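PDB 4IRT: uncharacterized protein from Bacteroides ovatus, which is of unknown function but adopts a beta-propeller fold of BNR-repeat type and is a putative neuraminidase, a type of enzyme that removes sialic acid from glycans. Local coordinates for residues L183-D186 with T190-L193; Y280-N285 with P317-E322; I169-E174 with A179-Y184; E128-S133 with L138-S143. All coordinates share one frame; numbering follows the deposited sequence. Where two conformers were deposited one is given.

Contact 1. Residues L183-D186 with T190-L193; sequences LYVD and TIHL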
loop_
_atom_site.group_PDB
_atom_site.type_symbol
_atom_site.label_atom_id
_atom_site.label_comp_id
_atom_site.label_asym_id
_atom_site.label_seq_id
_atom_site.Cartn_x
_atom_site.Cartn_y
_atom_site.Cartn_z
ATOM N N LEU A 183 0.921 0.902 6.631
ATOM C CA LEU A 183 0.386 1.971 7.458
ATOM C C LEU A 183 -0.877 2.516 6.855
ATOM O O LEU A 183 -1.195 2.242 5.696
ATOM C CB LEU A 183 1.376 3.138 7.616
ATOM C CG LEU A 183 2.727 2.783 8.204
ATOM C CD1 LEU A 183 3.718 2.414 7.124
ATOM C CD2 LEU A 183 3.346 3.889 9.014
ATOM N N TYR A 184 -1.557 3.311 7.655
ATOM C CA TYR A 184 -2.741 4.033 7.236
ATOM C C TYR A 184 -2.959 5.192 8.190
ATOM O O TYR A 184 -2.779 5.040 9.403
ATOM C CB TYR A 184 -3.947 3.118 7.267
ATOM C CG TYR A 184 -5.218 3.677 6.672
ATOM C CD1 TYR A 184 -5.417 3.642 5.295
ATOM C CD2 TYR A 184 -6.257 4.162 7.480
ATOM C CE1 TYR A 184 -6.589 4.124 4.718
ATOM C CE2 TYR A 184 -7.442 4.642 6.912
ATOM C CZ TYR A 184 -7.601 4.595 5.509
ATOM O OH TYR A 184 -8.750 5.045 4.900
ATOM N N VAL A 185 -3.345 6.352 7.659
ATOM C CA VAL A 185 -3.667 7.481 8.529
ATOM C C VAL A 185 -5.170 7.622 8.504
ATOM O O VAL A 185 -5.761 7.816 7.427
ATOM C CB VAL A 185 -2.980 8.770 8.063
ATOM C CG1 VAL A 185 -3.391 9.940 8.948
ATOM C CG2 VAL A 185 -1.470 8.569 8.080
ATOM N N ASP A 186 -5.798 7.471 9.666
ATOM C CA ASP A 186 -7.252 7.405 9.704
ATOM C C ASP A 186 -7.888 8.784 9.601
ATOM O O ASP A 186 -7.206 9.801 9.455
ATOM C CB ASP A 186 -7.775 6.578 10.891
ATOM C CG ASP A 186 -7.551 7.231 12.246
ATOM O OD1 ASP A 186 -7.354 8.465 12.324
ATOM O OD2 ASP A 186 -7.609 6.499 13.263
ATOM N N THR A 190 -4.881 9.785 13.124
ATOM C CA THR A 190 -4.038 8.786 13.791
ATOM C C THR A 190 -3.260 7.959 12.751
ATOM O O THR A 190 -3.821 7.477 11.747
ATOM C CB THR A 190 -4.896 7.866 14.683
ATOM O OG1 THR A 190 -5.560 8.667 15.668
ATOM C CG2 THR A 190 -4.070 6.785 15.373
ATOM N N ILE A 191 -1.984 7.744 13.020
ATOM C CA ILE A 191 -1.153 6.911 12.153
ATOM C C ILE A 191 -1.192 5.497 12.698
ATOM O O ILE A 191 -0.781 5.263 13.849
ATOM C CB ILE A 191 0.319 7.374 12.134
ATOM C CG1 ILE A 191 0.438 8.848 11.727
ATOM C CG2 ILE A 191 1.140 6.467 11.233
ATOM C CD1 ILE A 191 1.807 9.435 11.999
ATOM N N HIS A 192 -1.647 4.561 11.862
ATOM C CA HIS A 192 -1.650 3.158 12.200
ATOM C C HIS A 192 -0.488 2.466 11.528
ATOM O O HIS A 192 -0.147 2.790 10.402
ATOM C CB HIS A 192 -2.968 2.499 11.748
ATOM C CG HIS A 192 -4.182 3.098 12.381
ATOM N ND1 HIS A 192 -4.755 2.569 13.509
ATOM C CD2 HIS A 192 -4.907 4.202 12.073
ATOM C CE1 HIS A 192 -5.784 3.312 13.876
ATOM N NE2 HIS A 192 -5.910 4.303 13.010
ATOM N N LEU A 193 0.083 1.481 12.207
ATOM C CA LEU A 193 1.218 0.712 11.690
ATOM C C LEU A 193 1.082 -0.748 12.068
ATOM O O LEU A 193 0.887 -1.072 13.237
ATOM C CB LEU A 193 2.506 1.264 12.322
ATOM C CG LEU A 193 3.808 0.477 12.164
ATOM C CD1 LEU A 193 4.275 0.440 10.734
ATOM C CD2 LEU A 193 4.872 1.115 13.041
HETATM O O HOH W 1 -7.735 7.098 15.837
#
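D186 and H192 meet near the turn of the hairpin formed by strands 178-185 and 191-198, within one four-stranded sheet of the propeller. H192 NE2 donates to D186 OD2 at 2.8 Å; the acceptor lies 7° from the ring plane, yet the carboxylate is approached from above its own plane, the two flat groups being turned 63° apart. The other oxygen, OD1, accepts from T190 N at 2.9 Å and also from K188 N in the turn. This polar end is tight, and D186 N to T190 O closes it (2.9 Å). T190 CG2 lies over the rim of one imidazole face, while H192 ND1 is bonded to Y211 OH. Water reaches this end: one molecule donates to D186 OD2 (2.6 Å) and is also bonded to T190 OG1 (2.7 Å). The apolar face is looser, with V185 CG2 4.1 Å from I191 CG1 and L183 CG 3.8 Å from L193 CD1. Loss of the carboxylate, as with an alanine at D186, would probably leave H192 NE2 and T190 N without their acceptors and let the imidazole turn more easily. With both oxygens engaged, the carboxylate ties the turn to the imidazole, and Y211 secures that ring's second nitrogen.

Contact 2. Residues Y280-N285 with P317-E322; sequences YRIVWN and PRIVVE
Two successive four-stranded sheets of the propeller meet here: Y280 and I282, on strand 278-285 of one, face P317 and I319, in segment 317-322, which runs into the first strand of the next. No backbone ladder joins the segments, since the nearest CA atoms, those of Y280 and P317, are 8.2 Å apart; side chains bridge the gap in two separate places. In the first, the pyrrolidine of P317 lies obliquely against the CD1-CE1 bond of the phenol ring, with P317 CB 4.1 Å from Y280 CE1 and P317 CG 4.2 Å from Y280 CD1. The two side chains slide past each other in opposite directions, which carries the hydroxyl beyond the proline to a hydrogen bond with the carbonyl of A315. In the second, the chains of I282 and I319 slant across one another and touch through their terminal methyls, I282 CD1 to I319 CD1 at 4.1 Å. I282 holds CG1 anti to its own backbone nitrogen (chi1 -166°), leading that methyl across the gap. V326 packs on I282, and Y328 and Y265 on I319, thickening the layer. Only 161 Å² is buried between the segments, with no hydrogen bond between them. Between the segments the contact is therefore dispersive and weakly directional, while polar ties such as R281 O to Y328 OH, and Y280 OH to A315 O, lie beside the apolar patch.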
loop_
_atom_site.group_PDB
_atom_site.type_symbol
_atom_site.label_atom_id
_atom_site.label_comp_id
_atom_site.label_asym_id
_atom_site.label_seq_id
_atom_site.Cartn_x
_atom_site.Cartn_y
_atom_site.Cartn_z
ATOM N N TYR A 280 -7.329 -15.922 2.191
ATOM C CA TYR A 280 -7.444 -14.526 2.539
ATOM C C TYR A 280 -8.055 -14.322 3.935
ATOM O O TYR A 280 -8.941 -15.073 4.371
ATOM C CB TYR A 280 -8.264 -13.788 1.501
ATOM C CG TYR A 280 -7.578 -13.487 0.199
ATOM C CD1 TYR A 280 -6.580 -12.506 0.122
ATOM C CD2 TYR A 280 -7.938 -14.158 -0.997
ATOM C CE1 TYR A 280 -5.982 -12.178 -1.071
ATOM C CE2 TYR A 280 -7.302 -13.839 -2.212
ATOM C CZ TYR A 280 -6.353 -12.853 -2.235
ATOM O OH TYR A 280 -5.720 -12.444 -3.394
ATOM N N ARG A 281 -7.530 -13.327 4.647
ATOM C CA ARG A 281 -7.870 -13.037 6.020
ATOM C C ARG A 281 -8.068 -11.560 6.244
ATOM O O ARG A 281 -7.451 -10.742 5.579
ATOM C CB ARG A 281 -6.699 -13.436 6.927
ATOM C CG ARG A 281 -6.177 -14.825 6.648
ATOM C CD ARG A 281 -7.090 -15.925 7.164
ATOM N NE ARG A 281 -6.562 -17.251 6.802
ATOM C CZ ARG A 281 -6.814 -18.389 7.450
ATOM N NH1 ARG A 281 -7.634 -18.380 8.480
ATOM N NH2 ARG A 281 -6.269 -19.540 7.047
ATOM N N ILE A 282 -8.867 -11.235 7.254
ATOM C CA ILE A 282 -8.867 -9.912 7.851
ATOM C C ILE A 282 -8.628 -10.021 9.367
ATOM O O ILE A 282 -9.146 -10.930 10.020
ATOM C CB ILE A 282 -10.176 -9.146 7.495
ATOM C CG1 ILE A 282 -10.039 -7.664 7.820
ATOM C CG2 ILE A 282 -11.396 -9.758 8.183
ATOM C CD1 ILE A 282 -11.056 -6.793 7.119
ATOM N N VAL A 283 -7.838 -9.092 9.905
ATOM C CA VAL A 283 -7.540 -9.010 11.335
ATOM C C VAL A 283 -7.881 -7.584 11.746
ATOM O O VAL A 283 -7.430 -6.638 11.117
ATOM C CB VAL A 283 -6.058 -9.304 11.578
ATOM C CG1 VAL A 283 -5.621 -9.054 13.015
ATOM C CG2 VAL A 283 -5.701 -10.701 11.112
ATOM N N TRP A 284 -8.635 -7.415 12.819
ATOM C CA TRP A 284 -9.021 -6.087 13.265
ATOM C C TRP A 284 -9.227 -6.036 14.767
ATOM O O TRP A 284 -9.385 -7.084 15.420
ATOM C CB TRP A 284 -10.299 -5.626 12.546
ATOM C CG TRP A 284 -11.601 -6.229 13.084
ATOM C CD1 TRP A 284 -12.509 -5.625 13.931
ATOM C CD2 TRP A 284 -12.127 -7.536 12.809
ATOM N NE1 TRP A 284 -13.551 -6.489 14.196
ATOM C CE2 TRP A 284 -13.335 -7.666 13.544
ATOM C CE3 TRP A 284 -11.681 -8.629 12.044
ATOM C CZ2 TRP A 284 -14.106 -8.806 13.498
ATOM C CZ3 TRP A 284 -12.465 -9.755 11.996
ATOM C CH2 TRP A 284 -13.667 -9.839 12.747
ATOM N N ASN A 285 -9.195 -4.821 15.297
ATOM C CA ASN A 285 -9.339 -4.582 16.727
ATOM C C ASN A 285 -10.533 -3.677 16.933
ATOM O O ASN A 285 -10.664 -2.693 16.218
ATOM C CB ASN A 285 -8.090 -3.910 17.285
ATOM C CG ASN A 285 -8.137 -3.756 18.798
ATOM O OD1 ASN A 285 -8.684 -2.782 19.316
ATOM N ND2 ASN A 285 -7.593 -4.742 19.505
ATOM N N PRO A 317 -3.964 -8.098 -0.769
ATOM C CA PRO A 317 -5.235 -7.402 -0.838
ATOM C C PRO A 317 -5.269 -5.958 -0.377
ATOM O O PRO A 317 -4.357 -5.477 0.315
ATOM C CB PRO A 317 -6.109 -8.258 0.072
ATOM C CG PRO A 317 -5.178 -8.687 1.145
ATOM C CD PRO A 317 -3.892 -8.991 0.407
ATOM N N ARG A 318 -6.354 -5.283 -0.738
ATOM C CA ARG A 318 -6.688 -3.960 -0.170
ATOM C C ARG A 318 -8.097 -4.026 0.403
ATOM O O ARG A 318 -8.891 -4.881 0.001
ATOM C CB ARG A 318 -6.646 -2.844 -1.219
ATOM C CG ARG A 318 -5.282 -2.509 -1.826
ATOM C CD ARG A 318 -4.578 -1.470 -1.024
ATOM N NE ARG A 318 -3.293 -0.979 -1.543
ATOM C CZ ARG A 318 -3.008 0.301 -1.733
ATOM N NH1 ARG A 318 -3.929 1.258 -1.564
ATOM N NH2 ARG A 318 -1.802 0.638 -2.139
ATOM N N ILE A 319 -8.393 -3.120 1.333
ATOM C CA ILE A 319 -9.702 -3.038 1.967
ATOM C C ILE A 319 -10.113 -1.585 2.179
ATOM O O ILE A 319 -9.269 -0.689 2.384
ATOM C CB ILE A 319 -9.738 -3.726 3.351
ATOM C CG1 ILE A 319 -8.543 -3.288 4.226
ATOM C CG2 ILE A 319 -9.791 -5.234 3.224
ATOM C CD1 ILE A 319 -8.666 -3.744 5.673
ATOM N N VAL A 320 -11.416 -1.356 2.160
ATOM C CA VAL A 320 -11.970 -0.143 2.773
ATOM C C VAL A 320 -13.100 -0.571 3.702
ATOM O O VAL A 320 -13.732 -1.612 3.490
ATOM C CB VAL A 320 -12.432 0.909 1.749
ATOM C CG1 VAL A 320 -11.229 1.428 0.949
ATOM C CG2 VAL A 320 -13.544 0.386 0.846
ATOM N N VAL A 321 -13.300 0.229 4.745
ATOM C CA VAL A 321 -14.264 -0.075 5.776
ATOM C C VAL A 321 -15.211 1.113 6.011
ATOM O O VAL A 321 -14.802 2.282 5.956
ATOM C CB VAL A 321 -13.557 -0.448 7.082
ATOM C CG1 VAL A 321 -14.547 -0.928 8.151
ATOM C CG2 VAL A 321 -12.515 -1.519 6.823
ATOM N N GLU A 322 -16.473 0.779 6.276
ATOM C CA GLU A 322 -17.502 1.754 6.631
ATOM C C GLU A 322 -18.269 1.188 7.826
ATOM O O GLU A 322 -19.159 0.342 7.671
ATOM C CB GLU A 322 -18.428 1.975 5.429
ATOM C CG GLU A 322 -19.787 2.619 5.713
ATOM C CD GLU A 322 -19.676 4.001 6.316
ATOM O OE1 GLU A 322 -19.554 4.102 7.550
ATOM O OE2 GLU A 322 -19.737 4.982 5.546
#

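Contact 3. Residues I169-E174 with A179-Y184; sequences ILIDGE and AYWQLY. With EDO (1,2-ethanediol), chain K.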
loop_
_atom_site.group_PDB
_atom_site.type_symbol
_atom_site.label_atom_id
_atom_site.label_comp_id
_atom_site.label_asym_id
_atom_site.label_seq_id
_atom_site.Cartn_x
_atom_site.Cartn_y
_atom_site.Cartn_z
ATOM N N ILE A 169 14.724 5.067 14.412
ATOM C CA ILE A 169 14.479 3.661 14.714
ATOM C C ILE A 169 13.153 3.444 15.450
ATOM O O ILE A 169 13.023 3.701 16.663
ATOM C CB ILE A 169 15.630 3.008 15.496
ATOM C CG1 ILE A 169 16.999 3.392 14.902
ATOM C CG2 ILE A 169 15.455 1.496 15.466
ATOM C CD1 ILE A 169 18.166 2.650 15.509
ATOM N N LEU A 170 12.181 2.939 14.703
ATOM C CA LEU A 170 10.855 2.692 15.206
ATOM C C LEU A 170 10.645 1.208 15.460
ATOM O O LEU A 170 10.159 0.835 16.522
ATOM C CB LEU A 170 9.834 3.209 14.192
ATOM C CG LEU A 170 8.367 3.077 14.558
ATOM C CD1 LEU A 170 8.073 3.641 15.948
ATOM C CD2 LEU A 170 7.539 3.808 13.509
ATOM N N ILE A 171 11.033 0.374 14.483
ATOM C CA ILE A 171 10.967 -1.080 14.603
ATOM C C ILE A 171 12.402 -1.587 14.568
ATOM O O ILE A 171 13.164 -1.259 13.659
ATOM C CB ILE A 171 10.148 -1.722 13.479
ATOM C CG1 ILE A 171 8.719 -1.186 13.428
ATOM C CG2 ILE A 171 10.068 -3.223 13.649
ATOM C CD1 ILE A 171 7.962 -1.644 12.193
ATOM N N ASP A 172 12.776 -2.349 15.598
ATOM C CA ASP A 172 14.139 -2.798 15.788
ATOM C C ASP A 172 14.216 -4.294 15.518
ATOM O O ASP A 172 13.657 -5.088 16.266
ATOM C CB ASP A 172 14.580 -2.489 17.234
ATOM C CG ASP A 172 16.065 -2.695 17.472
ATOM O OD1 ASP A 172 16.820 -3.100 16.546
ATOM O OD2 ASP A 172 16.484 -2.434 18.627
ATOM N N GLY A 173 14.920 -4.644 14.449
ATOM C CA GLY A 173 15.212 -6.031 14.097
ATOM C C GLY A 173 16.386 -6.612 14.855
ATOM O O GLY A 173 16.710 -7.778 14.667
ATOM N N GLU A 174 17.033 -5.792 15.689
ATOM C CA GLU A 174 18.072 -6.228 16.617
ATOM C C GLU A 174 19.211 -6.997 15.949
ATOM O O GLU A 174 19.765 -7.940 16.542
ATOM C CB GLU A 174 17.486 -7.083 17.755
ATOM C CG GLU A 174 16.416 -6.398 18.584
ATOM C CD GLU A 174 15.866 -7.309 19.649
ATOM O OE1 GLU A 174 16.537 -7.473 20.683
ATOM O OE2 GLU A 174 14.784 -7.870 19.449
ATOM N N ALA A 179 11.591 -6.639 9.243
ATOM C CA ALA A 179 10.137 -6.440 9.262
ATOM C C ALA A 179 9.654 -5.992 7.890
ATOM O O ALA A 179 10.437 -5.408 7.125
ATOM C CB ALA A 179 9.780 -5.401 10.294
ATOM N N TYR A 180 8.372 -6.271 7.592
ATOM C CA TYR A 180 7.653 -5.727 6.454
ATOM C C TYR A 180 6.367 -5.160 6.973
ATOM O O TYR A 180 5.598 -5.867 7.633
ATOM C CB TYR A 180 7.365 -6.788 5.401
ATOM C CG TYR A 180 8.627 -7.277 4.778
ATOM C CD1 TYR A 180 9.173 -6.625 3.671
ATOM C CD2 TYR A 180 9.284 -8.367 5.297
ATOM C CE1 TYR A 180 10.368 -7.067 3.102
ATOM C CE2 TYR A 180 10.472 -8.818 4.740
ATOM C CZ TYR A 180 11.010 -8.157 3.650
ATOM O OH TYR A 180 12.197 -8.617 3.131
ATOM N N TRP A 181 6.153 -3.884 6.672
ATOM C CA TRP A 181 5.103 -3.097 7.295
ATOM C C TRP A 181 4.113 -2.522 6.301
ATOM O O TRP A 181 4.353 -2.510 5.115
ATOM C CB TRP A 181 5.725 -1.948 8.112
ATOM C CG TRP A 181 6.661 -1.071 7.299
ATOM C CD1 TRP A 181 6.340 -0.052 6.483
ATOM C CD2 TRP A 181 8.099 -1.200 7.248
ATOM N NE1 TRP A 181 7.493 0.476 5.890
ATOM C CE2 TRP A 181 8.582 -0.215 6.371
ATOM C CE3 TRP A 181 9.004 -2.071 7.856
ATOM C CZ2 TRP A 181 9.932 -0.088 6.071
ATOM C CZ3 TRP A 181 10.330 -1.937 7.586
ATOM C CH2 TRP A 181 10.795 -0.956 6.683
ATOM N N GLN A 182 3.005 -2.029 6.839
ATOM C CA GLN A 182 2.014 -1.200 6.144
ATOM C C GLN A 182 1.378 -0.237 7.135
ATOM O O GLN A 182 1.371 -0.493 8.352
ATOM C CB GLN A 182 0.929 -2.064 5.442
ATOM C CG GLN A 182 0.245 -3.109 6.346
ATOM C CD GLN A 182 0.972 -4.434 6.429
ATOM O OE1 GLN A 182 1.693 -4.837 5.505
ATOM N NE2 GLN A 182 0.797 -5.130 7.564
ATOM N N LEU A 183 0.921 0.902 6.631
ATOM C CA LEU A 183 0.386 1.971 7.458
ATOM C C LEU A 183 -0.877 2.516 6.855
ATOM O O LEU A 183 -1.195 2.242 5.696
ATOM C CB LEU A 183 1.376 3.138 7.616
ATOM C CG LEU A 183 2.727 2.783 8.204
ATOM C CD1 LEU A 183 3.718 2.414 7.124
ATOM C CD2 LEU A 183 3.346 3.889 9.014
ATOM N N TYR A 184 -1.557 3.311 7.655
ATOM C CA TYR A 184 -2.741 4.033 7.236
ATOM C C TYR A 184 -2.959 5.192 8.190
ATOM O O TYR A 184 -2.779 5.040 9.403
ATOM C CB TYR A 184 -3.947 3.118 7.267
ATOM C CG TYR A 184 -5.218 3.677 6.672
ATOM C CD1 TYR A 184 -5.417 3.642 5.295
ATOM C CD2 TYR A 184 -6.257 4.162 7.480
ATOM C CE1 TYR A 184 -6.589 4.124 4.718
ATOM C CE2 TYR A 184 -7.442 4.642 6.912
ATOM C CZ TYR A 184 -7.601 4.595 5.509
ATOM O OH TYR A 184 -8.750 5.045 4.900
HETATM C C1 EDO K . 13.107 -3.777 11.154
HETATM O O1 EDO K . 14.457 -3.897 10.709
HETATM C C2 EDO K . 12.436 -2.567 10.485
HETATM O O2 EDO K . 12.997 -1.325 10.928
#
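A molecule of 1,2-ethanediol, probably from the crystallisation liquor, is lodged where I171 faces A179 and W181, and it touches all three residues. The site belongs to the connection between two propeller blades: segment 169-174 follows strand 162-167, an edge strand of one sheet, and leads to strand 178-185, the first of the next. Direct packing is slight, 109 Å² in all. I171 CG2 approaches A179 CB at 4.0 Å, and I171 CD1 reaches toward W181 CE3 at 4.5 Å, slanting to the indole. The isoleucine spreads its branches to do this: CG2 stands opposite the backbone nitrogen, while CG1 (chi1 -58°) lies beside it and carries CD1 to the tryptophan. The diol fills in with its carbons, C2 lying 3.6 Å from W181 CZ3 and C1 3.8 Å from A179 CB. Its hydroxyls find protein partners as well, for the diol is also hydrogen-bonded to L151 N and G149 O. Further along, an Asx turn shapes the loop, D172 OD1 accepting from E174 N at 2.8 Å from above the carboxylate plane. L170 and D172 are joined by backbone hydrogen bonds to I233, and the side chains of I171 and W181 both rest on L151. The diol's polar tie to segment 169-174 is a hydrogen bond from its O2 to the carbonyl oxygen of I171, 2.7 Å long.

Contact 4. Residues E128-S133 with L138-S143; sequences EFYPLS and LFVYRS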
loop_
_atom_site.group_PDB
_atom_site.type_symbol
_atom_site.label_atom_id
_atom_site.label_comp_id
_atom_site.label_asym_id
_atom_site.label_seq_id
_atom_site.Cartn_x
_atom_site.Cartn_y
_atom_site.Cartn_z
ATOM N N GLU A 128 6.685 5.334 0.402
ATOM C CA GLU A 128 5.257 5.446 0.716
ATOM C C GLU A 128 4.957 6.807 1.316
ATOM O O GLU A 128 5.679 7.240 2.213
ATOM C CB GLU A 128 4.814 4.411 1.763
ATOM C CG GLU A 128 5.165 2.957 1.526
ATOM C CD GLU A 128 5.077 2.118 2.822
ATOM O OE1 GLU A 128 4.282 2.426 3.723
ATOM O OE2 GLU A 128 5.850 1.158 2.982
ATOM N N PHE A 129 3.866 7.440 0.853
ATOM C CA PHE A 129 3.376 8.700 1.374
ATOM C C PHE A 129 2.029 8.485 2.083
ATOM O O PHE A 129 1.223 7.665 1.651
ATOM C CB PHE A 129 3.137 9.708 0.258
ATOM C CG PHE A 129 4.392 10.252 -0.379
ATOM C CD1 PHE A 129 5.109 11.275 0.219
ATOM C CD2 PHE A 129 4.811 9.782 -1.617
ATOM C CE1 PHE A 129 6.256 11.767 -0.373
ATOM C CE2 PHE A 129 5.939 10.286 -2.213
ATOM C CZ PHE A 129 6.654 11.299 -1.596
ATOM N N TYR A 130 1.771 9.290 3.118
ATOM C CA TYR A 130 0.486 9.340 3.812
ATOM C C TYR A 130 0.218 10.777 4.185
ATOM O O TYR A 130 1.130 11.501 4.628
ATOM C CB TYR A 130 0.493 8.460 5.074
ATOM C CG TYR A 130 0.947 7.049 4.800
ATOM C CD1 TYR A 130 0.045 6.078 4.388
ATOM C CD2 TYR A 130 2.306 6.697 4.890
ATOM C CE1 TYR A 130 0.455 4.794 4.098
ATOM C CE2 TYR A 130 2.727 5.421 4.580
ATOM C CZ TYR A 130 1.804 4.474 4.183
ATOM O OH TYR A 130 2.206 3.212 3.874
ATOM N N PRO A 131 -1.043 11.217 4.040
ATOM C CA PRO A 131 -1.381 12.571 4.428
ATOM C C PRO A 131 -1.698 12.676 5.918
ATOM O O PRO A 131 -2.344 11.790 6.473
ATOM C CB PRO A 131 -2.644 12.841 3.605
ATOM C CG PRO A 131 -3.324 11.536 3.627
ATOM C CD PRO A 131 -2.229 10.482 3.574
ATOM N N LEU A 132 -1.268 13.764 6.541
ATOM C CA LEU A 132 -1.479 14.003 7.958
ATOM C C LEU A 132 -2.501 15.117 8.076
ATOM O O LEU A 132 -2.728 15.866 7.118
ATOM C CB LEU A 132 -0.182 14.459 8.625
ATOM C CG LEU A 132 0.955 13.427 8.595
ATOM C CD1 LEU A 132 2.189 14.045 9.238
ATOM C CD2 LEU A 132 0.535 12.147 9.311
ATOM N N SER A 133 -3.101 15.234 9.251
ATOM C CA SER A 133 -4.052 16.323 9.500
ATOM C C SER A 133 -3.383 17.670 9.278
ATOM O O SER A 133 -2.219 17.842 9.604
ATOM C CB SER A 133 -4.613 16.233 10.921
ATOM O OG SER A 133 -5.644 15.277 10.928
ATOM N N LEU A 138 3.441 12.558 5.570
ATOM C CA LEU A 138 4.363 11.559 6.104
ATOM C C LEU A 138 5.001 10.810 4.949
ATOM O O LEU A 138 4.336 10.532 3.954
ATOM C CB LEU A 138 3.597 10.560 6.958
ATOM C CG LEU A 138 4.407 9.844 8.020
ATOM C CD1 LEU A 138 4.729 10.768 9.187
ATOM C CD2 LEU A 138 3.648 8.615 8.504
ATOM N N PHE A 139 6.282 10.479 5.089
ATOM C CA PHE A 139 6.966 9.628 4.132
ATOM C C PHE A 139 7.637 8.522 4.903
ATOM O O PHE A 139 8.284 8.758 5.906
ATOM C CB PHE A 139 8.003 10.389 3.350
ATOM C CG PHE A 139 8.681 9.592 2.238
ATOM C CD1 PHE A 139 7.990 9.235 1.085
ATOM C CD2 PHE A 139 10.026 9.292 2.321
ATOM C CE1 PHE A 139 8.636 8.582 0.036
ATOM C CE2 PHE A 139 10.677 8.640 1.292
ATOM C CZ PHE A 139 9.992 8.289 0.150
ATOM N N VAL A 140 7.474 7.316 4.405
ATOM C CA VAL A 140 8.089 6.153 5.001
ATOM C C VAL A 140 8.822 5.379 3.914
ATOM O O VAL A 140 8.338 5.283 2.778
ATOM C CB VAL A 140 7.093 5.223 5.707
ATOM C CG1 VAL A 140 7.830 4.019 6.266
ATOM C CG2 VAL A 140 6.375 5.953 6.817
ATOM N N TYR A 141 9.986 4.840 4.267
ATOM C CA TYR A 141 10.720 3.985 3.344
ATOM C C TYR A 141 11.587 3.011 4.123
ATOM O O TYR A 141 11.775 3.183 5.332
ATOM C CB TYR A 141 11.558 4.832 2.368
ATOM C CG TYR A 141 12.703 5.644 2.972
ATOM C CD1 TYR A 141 12.452 6.848 3.603
ATOM C CD2 TYR A 141 14.023 5.207 2.913
ATOM C CE1 TYR A 141 13.472 7.603 4.145
ATOM C CE2 TYR A 141 15.055 5.964 3.446
ATOM C CZ TYR A 141 14.772 7.170 4.068
ATOM O OH TYR A 141 15.781 7.957 4.617
ATOM N N ARG A 142 12.085 2.006 3.400
ATOM C CA ARG A 142 13.049 1.054 3.948
ATOM C C ARG A 142 14.447 1.472 3.512
ATOM O O ARG A 142 14.746 1.627 2.318
ATOM C CB ARG A 142 12.809 -0.397 3.498
ATOM C CG ARG A 142 13.771 -1.380 4.170
ATOM C CD ARG A 142 13.715 -2.812 3.649
ATOM N NE ARG A 142 14.389 -3.002 2.369
ATOM C CZ ARG A 142 14.271 -4.105 1.625
ATOM N NH1 ARG A 142 13.529 -5.115 2.062
ATOM N NH2 ARG A 142 14.897 -4.209 0.465
ATOM N N SER A 143 15.304 1.673 4.495
ATOM C CA SER A 143 16.686 2.014 4.237
ATOM C C SER A 143 17.575 0.794 4.418
ATOM O O SER A 143 17.505 0.117 5.454
ATOM C CB SER A 143 17.161 3.091 5.217
ATOM O OG SER A 143 18.519 3.404 4.939
#
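F129 and F139 face each other across a non-hydrogen-bonded pair in the antiparallel hairpin of strands 124-131 and 137-143, the first two strands of a propeller sheet. The bump is F139 CD1, which rides 3.4 Å above one face of the F129 ring, displaced toward its rim. The centroids are 4.8 Å apart and the planes inclined at 48°, too oblique for either a stack or an edge-to-face pair. F139 sets CG anti to its backbone nitrogen (chi1 -175°), whereas F129 keeps CG beside its own (chi1 -71°), and the ends of both rings thereby lean toward the opposite strand. M116 and P127 touch F139 as well. Replacing F129 by an alanine would probably open a gap beneath F139 and leave that ring freer to turn. On the other face of the sheet L138 fits between two neighbours: its CB lies 4.2 Å from Y130 CB, and its CD1 is 4.1 Å from L132 CD1, where the leucine chains slant past each other. V140 CG2 makes a lesser, oblique contact with the phenol ring, 4.3 Å from Y130 CE2. Strand 178-185 of the next sheet covers this face, with W181 and L183 on E128 and V185 on Y130. Four backbone hydrogen bonds run beneath, the shortest from L138 N to Y130 O at 2.7 Å. Polar pairing thus fixes the register through the peptide groups, leaving the side chains to pack chiefly through carbon, against one another and the carbonyl oxygens of the ladder.

Overall arrangement
Along the chain the order is contact 4, contact 3, contact 1, contact 2, and the sequence passes through successive sheets of the propeller. Contacts 1 and 3 share L183 and Y184 on strand 178-185, their centres about 13 Å apart; L193 of the first also packs on L170 of the second. Contact 4 lies in the preceding sheet, its centre about 10 Å from that of contact 1, and touches both: Y130 CE1 lies 3.4 Å from L183 O. Contact 2 stands apart, between two later sheets, about 14 Å from contact 1 centre to centre and touching none of the others. Hairpins thus build the blades, while the linking loop and side-chain packing between neighbouring sheets join one blade to the next.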